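Local coordinates for stringent starvation protein A homolog (Haemophilus influenzae, PDB 3LYK) that probably forms an equimolar complex with the RNA polymerase holoenzyme, though not with the core enzyme, and has a glutathione S-transferase-like fold, at residues Ala26-Leu31 against Pro82-Val87. Sequence-based numbering, arbitrary orientation.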
loop_
_atom_site.group_PDB
_atom_site.type_symbol
_atom_site.label_atom_id
_atom_site.label_comp_id
_atom_site.label_asym_id
_atom_site.label_seq_id
_atom_site.Cartn_x
_atom_site.Cartn_y
_atom_site.Cartn_z
ATOM N N ALA B 26 8.646 -14.183 12.469
ATOM C CA ALA B 26 9.101 -14.665 13.755
ATOM C C ALA B 26 8.039 -14.424 14.826
ATOM O O ALA B 26 7.833 -15.290 15.659
ATOM C CB ALA B 26 10.442 -14.013 14.141
ATOM N N GLU B 27 7.346 -13.277 14.783
ATOM C CA GLU B 27 6.242 -13.056 15.698
ATOM C C GLU B 27 5.213 -14.168 15.596
ATOM O O GLU B 27 4.700 -14.618 16.607
ATOM C CB GLU B 27 5.518 -11.740 15.417
ATOM C CG GLU B 27 6.134 -10.506 16.018
ATOM C CD GLU B 27 6.027 -10.475 17.570
ATOM O OE1 GLU B 27 4.943 -10.819 18.119
ATOM O OE2 GLU B 27 7.016 -10.067 18.221
ATOM N N LYS B 28 4.893 -14.573 14.379
ATOM C CA LYS B 28 3.872 -15.581 14.137
ATOM C C LYS B 28 4.358 -17.025 14.366
ATOM O O LYS B 28 3.539 -17.969 14.331
ATOM C CB LYS B 28 3.319 -15.463 12.694
ATOM C CG LYS B 28 2.775 -14.075 12.319
ATOM C CD LYS B 28 1.572 -13.730 13.165
ATOM C CE LYS B 28 0.906 -12.391 12.702
ATOM N NZ LYS B 28 -0.397 -12.257 13.443
ATOM N N GLY B 29 5.686 -17.199 14.544
ATOM C CA GLY B 29 6.300 -18.508 14.800
ATOM C C GLY B 29 6.298 -19.413 13.593
ATOM O O GLY B 29 6.246 -20.625 13.727
ATOM N N VAL B 30 6.365 -18.829 12.405
ATOM C CA VAL B 30 6.232 -19.565 11.171
ATOM C C VAL B 30 7.643 -19.994 10.713
ATOM O O VAL B 30 8.555 -19.147 10.603
ATOM C CB VAL B 30 5.597 -18.623 10.074
ATOM C CG1 VAL B 30 5.805 -19.161 8.686
ATOM C CG2 VAL B 30 4.118 -18.390 10.348
ATOM N N LEU B 31 7.822 -21.289 10.461
ATOM C CA LEU B 31 9.087 -21.785 9.910
ATOM C C LEU B 31 9.130 -21.586 8.415
ATOM O O LEU B 31 8.144 -21.785 7.716
ATOM C CB LEU B 31 9.317 -23.270 10.252
ATOM C CG LEU B 31 9.339 -23.669 11.737
ATOM C CD1 LEU B 31 9.586 -25.205 11.765
ATOM C CD2 LEU B 31 10.386 -22.909 12.624
ATOM N N PRO B 82 0.204 -14.006 17.609
ATOM C CA PRO B 82 -0.460 -12.877 18.273
ATOM C C PRO B 82 -0.860 -11.777 17.250
ATOM O O PRO B 82 -0.242 -11.662 16.175
ATOM C CB PRO B 82 0.634 -12.326 19.166
ATOM C CG PRO B 82 1.909 -12.537 18.319
ATOM C CD PRO B 82 1.680 -13.898 17.698
ATOM N N PRO B 83 -1.912 -10.999 17.573
ATOM C CA PRO B 83 -2.416 -9.999 16.614
ATOM C C PRO B 83 -1.415 -8.838 16.460
ATOM O O PRO B 83 -0.918 -8.291 17.453
ATOM C CB PRO B 83 -3.772 -9.535 17.229
ATOM C CG PRO B 83 -3.676 -9.952 18.767
ATOM C CD PRO B 83 -2.762 -11.177 18.780
ATOM N N LEU B 84 -1.073 -8.489 15.227
ATOM C CA LEU B 84 -0.186 -7.348 15.010
ATOM C C LEU B 84 -0.954 -6.111 14.498
ATOM O O LEU B 84 -0.366 -5.066 14.185
ATOM C CB LEU B 84 0.942 -7.760 14.047
ATOM C CG LEU B 84 1.810 -8.939 14.531
ATOM C CD1 LEU B 84 2.918 -9.257 13.519
ATOM C CD2 LEU B 84 2.462 -8.564 15.881
HETATM N N MSE B 85 -2.273 -6.237 14.395
HETATM C CA MSE B 85 -3.165 -5.062 14.107
HETATM C C MSE B 85 -4.324 -5.116 15.050
HETATM O O MSE B 85 -4.652 -6.176 15.571
HETATM C CB MSE B 85 -3.722 -5.216 12.709
HETATM C CG MSE B 85 -2.623 -5.240 11.742
HETATM SE SE MSE B 85 -2.449 -3.461 11.012
HETATM C CE MSE B 85 -3.429 -4.289 9.582
ATOM N N GLN B 86 -4.986 -4.001 15.256
ATOM C CA GLN B 86 -6.168 -4.081 16.103
ATOM C C GLN B 86 -7.311 -4.596 15.310
ATOM O O GLN B 86 -7.198 -4.898 14.130
ATOM C CB GLN B 86 -6.511 -2.722 16.645
ATOM C CG GLN B 86 -5.273 -1.993 16.985
ATOM C CD GLN B 86 -5.493 -1.019 18.076
ATOM O OE1 GLN B 86 -6.455 -1.118 18.837
ATOM N NE2 GLN B 86 -4.607 -0.059 18.172
ATOM N N VAL B 87 -8.421 -4.678 15.992
ATOM C CA VAL B 87 -9.614 -5.353 15.527
ATOM C C VAL B 87 -10.521 -4.340 14.790
ATOM O O VAL B 87 -11.168 -4.662 13.787
ATOM C CB VAL B 87 -10.305 -5.946 16.813
ATOM C CG1 VAL B 87 -11.625 -6.629 16.515
ATOM C CG2 VAL B 87 -9.311 -6.967 17.504
#
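K28 reaches across to P82 with the one hydrogen bond that joins the two segments: its NZ lies 2.8 Å from the backbone O of P82. The ammonium does not come in along a lone pair; it sits above the carbonyl plane, 36° out of it, with a C=O...N angle of 143°. The same nitrogen also makes a salt bridge to D76 and a hydrogen bond to the backbone O of F79, so three oxygens grip this charge at the end of a largely buried side chain. Beyond its bend at chi2 (-64°) the chain runs extended, which carries NZ to the loop. D76 OD1 accepts from the backbone N of L84 as well, so one carboxylate oxygen serves both sides of the contact.

The van der Waals contacts are made by P82 and L84, in good part against oxygens of E27. K28 and L84 meet tip to tip, with CE 3.8 Å from L84 CD1, while the other methyl, CD2, lies 4.0 Å from OE1 of E27. The ring of P82, which follows a cis peptide bond, lies against E27 at about a right angle to its side chain: P82 CD is 3.3 Å from the backbone O of E27, and P82 CG is 3.5 Å from E27 OE1. The E27 chain bends at chi2; its other carboxylate oxygen, OE2, forms a salt bridge with NE of R189 and a hydrogen bond with OG of S191. F150 packs on both E27 and L84.

Just past K28, G29 closes helix 16-27 with a Schellman motif, and the chain turns into strand 30-36, outermost in the sheet of this chain. The contact thus joins this helix-to-strand turn of the thioredoxin-like N-terminal domain to the linker between helix 68-78 and helix 89-115, where a GST fold passes into its helical C-terminal domain.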